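Local coordinates for protein DR2417 (PDB 4XWW) that acts as a metal-dependent ribonuclease of the RNase J family, with 5'-3' exonuclease and possibly endonuclease activity, and probably takes part in RNA maturation and decay, at residues A319-L324 with V340-N345; N411-A416 with K424-A429. All coordinates share one frame; numbering follows the deposited sequence.

Both contacts pack a helix against a parallel beta strand through a few apolar carbons. They lie in different parts of the chain, share no element, and have nearest atoms about 18 Å apart. Contact 1 is buried in the beta-CASP domain. Its helix 320-326 meets inner strand 339-342 through branched side chains, and the start of that helix meets the RNA. Contact 2 lies near the surface at the edge of the metallo-beta-lactamase core. Helix 406-417 meets edge strand 425-426 there through a small alanine methyl. Its nearest atom is about 12 Å from the RNA, and the helix also reaches the second subunit.

Contact 1 (A319-L324 with V340-N345). With nucleotides of chain C.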
loop_
_atom_site.group_PDB
_atom_site.type_symbol
_atom_site.label_atom_id
_atom_site.label_comp_id
_atom_site.label_asym_id
_atom_site.label_seq_id
_atom_site.Cartn_x
_atom_site.Cartn_y
_atom_site.Cartn_z
ATOM N N ALA A 319 15.882 8.106 5.038
ATOM C CA ALA A 319 16.454 7.582 6.271
ATOM C C ALA A 319 17.681 6.766 5.903
ATOM O O ALA A 319 18.007 6.626 4.723
ATOM C CB ALA A 319 15.451 6.743 7.046
ATOM N N VAL A 320 18.359 6.223 6.906
ATOM C CA VAL A 320 19.664 5.621 6.654
ATOM C C VAL A 320 19.562 4.362 5.797
ATOM O O VAL A 320 20.275 4.242 4.790
ATOM C CB VAL A 320 20.396 5.318 7.989
ATOM C CG1 VAL A 320 21.612 4.438 7.746
ATOM C CG2 VAL A 320 20.811 6.621 8.620
ATOM N N LEU A 321 18.674 3.446 6.159
ATOM C CA LEU A 321 18.519 2.243 5.365
ATOM C C LEU A 321 18.174 2.596 3.902
ATOM O O LEU A 321 18.754 2.038 2.973
ATOM C CB LEU A 321 17.467 1.328 5.960
ATOM C CG LEU A 321 17.333 0.029 5.171
ATOM C CD1 LEU A 321 18.638 -0.775 5.173
ATOM C CD2 LEU A 321 16.188 -0.763 5.738
ATOM N N GLY A 322 17.246 3.530 3.702
ATOM C CA GLY A 322 16.930 3.990 2.355
ATOM C C GLY A 322 18.130 4.458 1.569
ATOM O O GLY A 322 18.328 4.068 0.413
ATOM N N ARG A 323 18.963 5.282 2.185
ATOM C CA ARG A 323 20.124 5.770 1.472
ATOM C C ARG A 323 21.132 4.649 1.205
ATOM O O ARG A 323 21.738 4.610 0.136
ATOM C CB ARG A 323 20.764 6.923 2.232
ATOM C CG ARG A 323 19.775 8.046 2.470
ATOM C CD ARG A 323 20.462 9.364 2.662
ATOM N NE ARG A 323 21.487 9.306 3.698
ATOM C CZ ARG A 323 21.246 9.419 5.001
ATOM N NH1 ARG A 323 20.004 9.585 5.438
ATOM N NH2 ARG A 323 22.249 9.366 5.867
ATOM N N LEU A 324 21.301 3.735 2.157
ATOM C CA LEU A 324 22.156 2.564 1.938
ATOM C C LEU A 324 21.658 1.722 0.760
ATOM O O LEU A 324 22.459 1.311 -0.093
ATOM C CB LEU A 324 22.223 1.704 3.213
ATOM C CG LEU A 324 22.972 2.318 4.390
ATOM C CD1 LEU A 324 22.788 1.462 5.625
ATOM C CD2 LEU A 324 24.429 2.446 4.036
ATOM N N VAL A 340 21.617 -7.384 6.151
ATOM C CA VAL A 340 20.675 -6.352 6.591
ATOM C C VAL A 340 19.457 -7.001 7.220
ATOM O O VAL A 340 18.815 -7.873 6.624
ATOM C CB VAL A 340 20.245 -5.433 5.448
ATOM C CG1 VAL A 340 19.092 -4.492 5.922
ATOM C CG2 VAL A 340 21.438 -4.638 4.982
ATOM N N ILE A 341 19.160 -6.601 8.456
ATOM C CA ILE A 341 18.024 -7.154 9.183
ATOM C C ILE A 341 16.950 -6.085 9.351
ATOM O O ILE A 341 17.212 -5.015 9.916
ATOM C CB ILE A 341 18.431 -7.668 10.579
ATOM C CG1 ILE A 341 19.508 -8.759 10.498
ATOM C CG2 ILE A 341 17.204 -8.152 11.373
ATOM C CD1 ILE A 341 20.199 -9.022 11.862
ATOM N N LEU A 342 15.744 -6.389 8.884
ATOM C CA LEU A 342 14.586 -5.529 9.125
ATOM C C LEU A 342 13.843 -6.045 10.351
ATOM O O LEU A 342 13.046 -6.973 10.251
ATOM C CB LEU A 342 13.654 -5.497 7.900
ATOM C CG LEU A 342 14.342 -5.226 6.562
ATOM C CD1 LEU A 342 13.325 -5.103 5.394
ATOM C CD2 LEU A 342 15.208 -4.012 6.629
ATOM N N SER A 343 14.150 -5.470 11.514
ATOM C CA SER A 343 13.528 -5.875 12.775
ATOM C C SER A 343 12.239 -5.079 12.951
ATOM O O SER A 343 12.134 -4.236 13.840
ATOM C CB SER A 343 14.494 -5.656 13.946
ATOM O OG SER A 343 14.015 -6.238 15.154
ATOM N N SER A 344 11.265 -5.370 12.096
ATOM C CA SER A 344 10.033 -4.593 11.964
ATOM C C SER A 344 9.150 -5.259 10.915
ATOM O O SER A 344 9.606 -6.115 10.170
ATOM C CB SER A 344 10.313 -3.149 11.547
ATOM O OG SER A 344 11.027 -3.126 10.332
ATOM N N ASN A 345 7.889 -4.850 10.882
ATOM C CA ASN A 345 6.947 -5.249 9.863
ATOM C C ASN A 345 6.448 -3.966 9.247
ATOM O O ASN A 345 6.275 -2.977 9.952
ATOM C CB ASN A 345 5.770 -6.029 10.446
ATOM C CG ASN A 345 6.045 -7.501 10.585
ATOM O OD1 ASN A 345 6.657 -8.123 9.714
ATOM N ND2 ASN A 345 5.555 -8.081 11.675
ATOM P P U C 7 19.215 14.345 7.904
ATOM O OP1 U C 7 19.644 13.295 8.858
ATOM O OP2 U C 7 19.002 15.730 8.389
ATOM O "O5'" U C 7 20.250 14.395 6.696
ATOM C "C5'" U C 7 20.689 13.188 6.049
ATOM C "C4'" U C 7 20.722 13.381 4.551
ATOM O "O4'" U C 7 21.256 14.700 4.247
ATOM C "C3'" U C 7 21.601 12.397 3.790
ATOM O "O3'" U C 7 21.087 12.184 2.481
ATOM C "C2'" U C 7 22.933 13.133 3.730
ATOM O "O2'" U C 7 23.755 12.707 2.665
ATOM C "C1'" U C 7 22.466 14.572 3.516
ATOM N N1 U C 7 23.422 15.594 3.979
ATOM C C2 U C 7 24.751 15.427 3.635
ATOM O O2 U C 7 25.153 14.478 2.983
ATOM N N3 U C 7 25.591 16.414 4.084
ATOM C C4 U C 7 25.253 17.529 4.821
ATOM O O4 U C 7 26.132 18.327 5.151
ATOM C C5 U C 7 23.862 17.634 5.132
ATOM C C6 U C 7 23.013 16.692 4.706
ATOM P P U C 6 16.377 9.707 9.995
ATOM O OP1 U C 6 17.590 9.025 9.471
ATOM O OP2 U C 6 16.224 9.977 11.453
ATOM O "O5'" U C 6 16.242 11.122 9.267
ATOM C "C5'" U C 6 16.115 11.226 7.858
ATOM C "C4'" U C 6 15.762 12.634 7.449
ATOM O "O4'" U C 6 14.463 12.990 7.994
ATOM C "C3'" U C 6 16.691 13.716 7.975
ATOM O "O3'" U C 6 17.870 13.858 7.205
ATOM C "C2'" U C 6 15.799 14.950 7.982
ATOM O "O2'" U C 6 15.653 15.472 6.670
ATOM C "C1'" U C 6 14.464 14.343 8.406
ATOM N N1 U C 6 14.274 14.403 9.878
ATOM C C2 U C 6 13.713 15.553 10.401
ATOM O O2 U C 6 13.371 16.495 9.707
ATOM N N3 U C 6 13.562 15.561 11.769
ATOM C C4 U C 6 13.911 14.561 12.654
ATOM O O4 U C 6 13.712 14.718 13.861
ATOM C C5 U C 6 14.488 13.404 12.038
ATOM C C6 U C 6 14.644 13.371 10.711
ATOM P P U C 5 11.588 6.479 13.326
ATOM O OP1 U C 5 10.894 5.426 12.553
ATOM O OP2 U C 5 12.736 6.118 14.184
ATOM O "O5'" U C 5 12.073 7.603 12.312
ATOM C "C5'" U C 5 13.054 7.284 11.314
ATOM C "C4'" U C 5 12.860 8.131 10.082
ATOM O "O4'" U C 5 11.548 8.758 10.095
ATOM C "C3'" U C 5 13.807 9.308 9.937
ATOM O "O3'" U C 5 15.095 8.913 9.489
ATOM C "C2'" U C 5 13.054 10.174 8.939
ATOM O "O2'" U C 5 13.141 9.692 7.617
ATOM C "C1'" U C 5 11.622 10.023 9.453
ATOM N N1 U C 5 11.269 11.068 10.424
ATOM C C2 U C 5 10.859 12.287 9.922
ATOM O O2 U C 5 10.762 12.512 8.729
ATOM N N3 U C 5 10.557 13.229 10.873
ATOM C C4 U C 5 10.629 13.089 12.241
ATOM O O4 U C 5 10.321 14.037 12.965
ATOM C C5 U C 5 11.073 11.802 12.683
ATOM C C6 U C 5 11.377 10.861 11.781
#
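Leu321 forms the apolar contact alone from the helix side, spreading its two methyls over two strand residues. Its CD1 lies 3.8 Å from Val340 CG1, and these side chains meet at a slant. Its CD2 lies 3.5 Å from Leu342 CD2, a tight approach of two methyls on side chains nearly at right angles. Leu321 holds CG anti to its backbone N (chi1 -178°), which extends the fork away from the helix towards the strand. Leu342 does not aim its CB at the helix; with chi1 at -49°, its CD2 still swings back to Leu321. The backbones stay well apart, with Leu321 CA 8.9 Å from Val340 CA.

This is helix-on-sheet packing in the beta-CASP domain. Strand 339-342 is an inner strand of a parallel five-stranded sheet, next to strand 240-243, which Leu321 and Leu324 also touch. Helix 351-364 adds Ile357, Val358 and Leu361 to the same apolar layer. Ile341 faces the other side of the sheet, against helix 222-234.

The start of the helix is held by polar bonds. Ala319 is the N-cap, and its O accepts a bond from Arg323 N at 3.0 Å. Val320 N donates a hydrogen bond to Thr311 OG1.

The RNA passes this helix end. Ala319 CB sits 3.3 Å from U5 of chain C O3'. Ala319 CA is 3.7 Å from U6 of chain C OP1, so the backbone phosphate lies near the helix start, where the helix dipole may favour it. The sugar of U7 of chain C lies over one face of the Arg323 guanidinium, with C3' above the plane. The fit there is doubtful in detail, as neighbouring atoms are modelled too close. Arg323 NH1 turns back to bond Met318 O.

Contact 2 (N411-A416 with K424-A429); sequences NHAKLA and KRTLIA
Ala413 and Thr426 mark the closest backbone approach, with their CA atoms 6.6 Å apart where segment 411-416 of the helix passes segment 424-429. The two belong to a beta-alpha-beta unit of strand 398-402, helix 406-417 and strand 425-426. The last strand is the outer edge of the seven-stranded sheet, paired with strand 398-402 through backbone bonds of Arg425 and Leu427 to Phe399.

The contact is small and apolar. Ala413 points its methyl at the strand, and its short side chain lets the helix lie close. Thr426 also points towards the helix. Its CG2 is anti to the backbone N and lies 3.8 Å from Ala413 CB. The hydroxyl is turned off this methyl contact, with OG1 5.1 Å from Ala413 CB. Leu427 points away from the helix. Ile428 starts off to one side, but bends at both torsions (chi1 -53°, chi2 -63°), which brings its CD1 in beside the same alanine.

Thr426 and Ile428 also rest on Pro401 of the neighbouring strand. His412 packs edge-to-face on Phe399, and its ND1 bonds Ser210 OG. The outer face of the helix reaches the dimer partner, where Asn411 ND2 bonds Tyr362 OH of the second subunit. On the strand side of the alanine methyl, Thr426 CG2 lies 4.9 Å from Ile428 CD1. Ala413 CB rests against both, with Ile428 CD1 at 4.1 Å from Ala413 CB.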
loop_
_atom_site.group_PDB
_atom_site.type_symbol
_atom_site.label_atom_id
_atom_site.label_comp_id
_atom_site.label_asym_id
_atom_site.label_seq_id
_atom_site.Cartn_x
_atom_site.Cartn_y
_atom_site.Cartn_z
ATOM N N ASN A 411 -14.122 -6.342 16.072
ATOM C CA ASN A 411 -13.583 -7.648 16.413
ATOM C C ASN A 411 -13.205 -7.777 17.883
ATOM O O ASN A 411 -13.313 -8.854 18.448
ATOM C CB ASN A 411 -12.403 -7.986 15.512
ATOM C CG ASN A 411 -12.865 -8.593 14.229
ATOM O OD1 ASN A 411 -13.307 -9.739 14.216
ATOM N ND2 ASN A 411 -12.840 -7.816 13.154
ATOM N N HIS A 412 -12.799 -6.673 18.510
ATOM C CA HIS A 412 -12.515 -6.668 19.945
ATOM C C HIS A 412 -13.827 -6.894 20.712
ATOM O O HIS A 412 -13.881 -7.635 21.696
ATOM C CB HIS A 412 -11.864 -5.335 20.336
ATOM C CG HIS A 412 -11.078 -5.371 21.615
ATOM N ND1 HIS A 412 -10.301 -4.304 22.024
ATOM C CD2 HIS A 412 -10.968 -6.312 22.586
ATOM C CE1 HIS A 412 -9.737 -4.591 23.187
ATOM N NE2 HIS A 412 -10.126 -5.799 23.554
ATOM N N ALA A 413 -14.895 -6.256 20.233
ATOM C CA ALA A 413 -16.211 -6.402 20.845
ATOM C C ALA A 413 -16.684 -7.855 20.748
ATOM O O ALA A 413 -17.227 -8.410 21.699
ATOM C CB ALA A 413 -17.215 -5.451 20.174
ATOM N N LYS A 414 -16.474 -8.468 19.588
ATOM C CA LYS A 414 -16.875 -9.861 19.381
ATOM C C LYS A 414 -16.092 -10.822 20.268
ATOM O O LYS A 414 -16.660 -11.777 20.808
ATOM C CB LYS A 414 -16.682 -10.256 17.916
ATOM C CG LYS A 414 -17.682 -9.601 16.960
ATOM C CD LYS A 414 -17.492 -10.121 15.535
ATOM C CE LYS A 414 -18.293 -9.305 14.530
ATOM N NZ LYS A 414 -19.749 -9.328 14.823
ATOM N N LEU A 415 -14.798 -10.559 20.421
ATOM C CA LEU A 415 -13.967 -11.340 21.338
ATOM C C LEU A 415 -14.557 -11.303 22.758
ATOM O O LEU A 415 -14.646 -12.320 23.445
ATOM C CB LEU A 415 -12.533 -10.805 21.355
ATOM C CG LEU A 415 -11.575 -11.511 22.312
ATOM C CD1 LEU A 415 -11.391 -12.970 21.922
ATOM C CD2 LEU A 415 -10.224 -10.790 22.326
ATOM N N ALA A 416 -14.984 -10.123 23.185
ATOM C CA ALA A 416 -15.530 -9.965 24.523
ATOM C C ALA A 416 -16.772 -10.842 24.715
ATOM O O ALA A 416 -16.986 -11.405 25.781
ATOM C CB ALA A 416 -15.853 -8.495 24.794
ATOM N N LYS A 424 -21.985 -5.896 30.056
ATOM C CA LYS A 424 -23.409 -5.654 29.886
ATOM C C LYS A 424 -23.701 -5.022 28.531
ATOM O O LYS A 424 -24.641 -5.422 27.834
ATOM C CB LYS A 424 -23.931 -4.756 30.996
ATOM C CG LYS A 424 -25.396 -4.407 30.814
ATOM C CD LYS A 424 -26.011 -3.924 32.096
ATOM C CE LYS A 424 -27.512 -3.745 31.911
ATOM N NZ LYS A 424 -28.176 -3.185 33.112
ATOM N N ARG A 425 -22.892 -4.031 28.161
ATOM C CA ARG A 425 -23.024 -3.398 26.856
ATOM C C ARG A 425 -21.667 -2.924 26.342
ATOM O O ARG A 425 -20.815 -2.464 27.108
ATOM C CB ARG A 425 -24.010 -2.219 26.906
ATOM C CG ARG A 425 -24.322 -1.640 25.520
ATOM C CD ARG A 425 -25.623 -0.833 25.478
ATOM N NE ARG A 425 -25.797 0.003 26.660
ATOM C CZ ARG A 425 -26.684 -0.239 27.621
ATOM N NH1 ARG A 425 -27.489 -1.290 27.537
ATOM N NH2 ARG A 425 -26.771 0.573 28.667
ATOM N N THR A 426 -21.475 -3.062 25.040
ATOM C CA THR A 426 -20.250 -2.604 24.396
ATOM C C THR A 426 -20.636 -1.610 23.316
ATOM O O THR A 426 -21.559 -1.870 22.538
ATOM C CB THR A 426 -19.460 -3.765 23.784
ATOM O OG1 THR A 426 -19.123 -4.713 24.806
ATOM C CG2 THR A 426 -18.181 -3.259 23.118
ATOM N N LEU A 427 -19.956 -0.466 23.269
ATOM C CA LEU A 427 -20.214 0.505 22.208
ATOM C C LEU A 427 -19.008 0.668 21.301
ATOM O O LEU A 427 -17.867 0.546 21.747
ATOM C CB LEU A 427 -20.584 1.861 22.780
ATOM C CG LEU A 427 -21.890 1.897 23.555
ATOM C CD1 LEU A 427 -22.073 3.271 24.170
ATOM C CD2 LEU A 427 -23.067 1.527 22.644
ATOM N N ILE A 428 -19.277 0.943 20.027
ATOM C CA ILE A 428 -18.214 1.223 19.064
ATOM C C ILE A 428 -18.183 2.741 18.872
ATOM O O ILE A 428 -18.993 3.297 18.126
ATOM C CB ILE A 428 -18.426 0.503 17.694
ATOM C CG1 ILE A 428 -18.656 -1.010 17.855
ATOM C CG2 ILE A 428 -17.232 0.765 16.787
ATOM C CD1 ILE A 428 -17.491 -1.776 18.447
ATOM N N ALA A 429 -17.285 3.424 19.579
ATOM C CA ALA A 429 -17.292 4.880 19.531
ATOM C C ALA A 429 -16.594 5.418 18.280
ATOM O O ALA A 429 -15.711 4.767 17.690
ATOM C CB ALA A 429 -16.664 5.476 20.807
#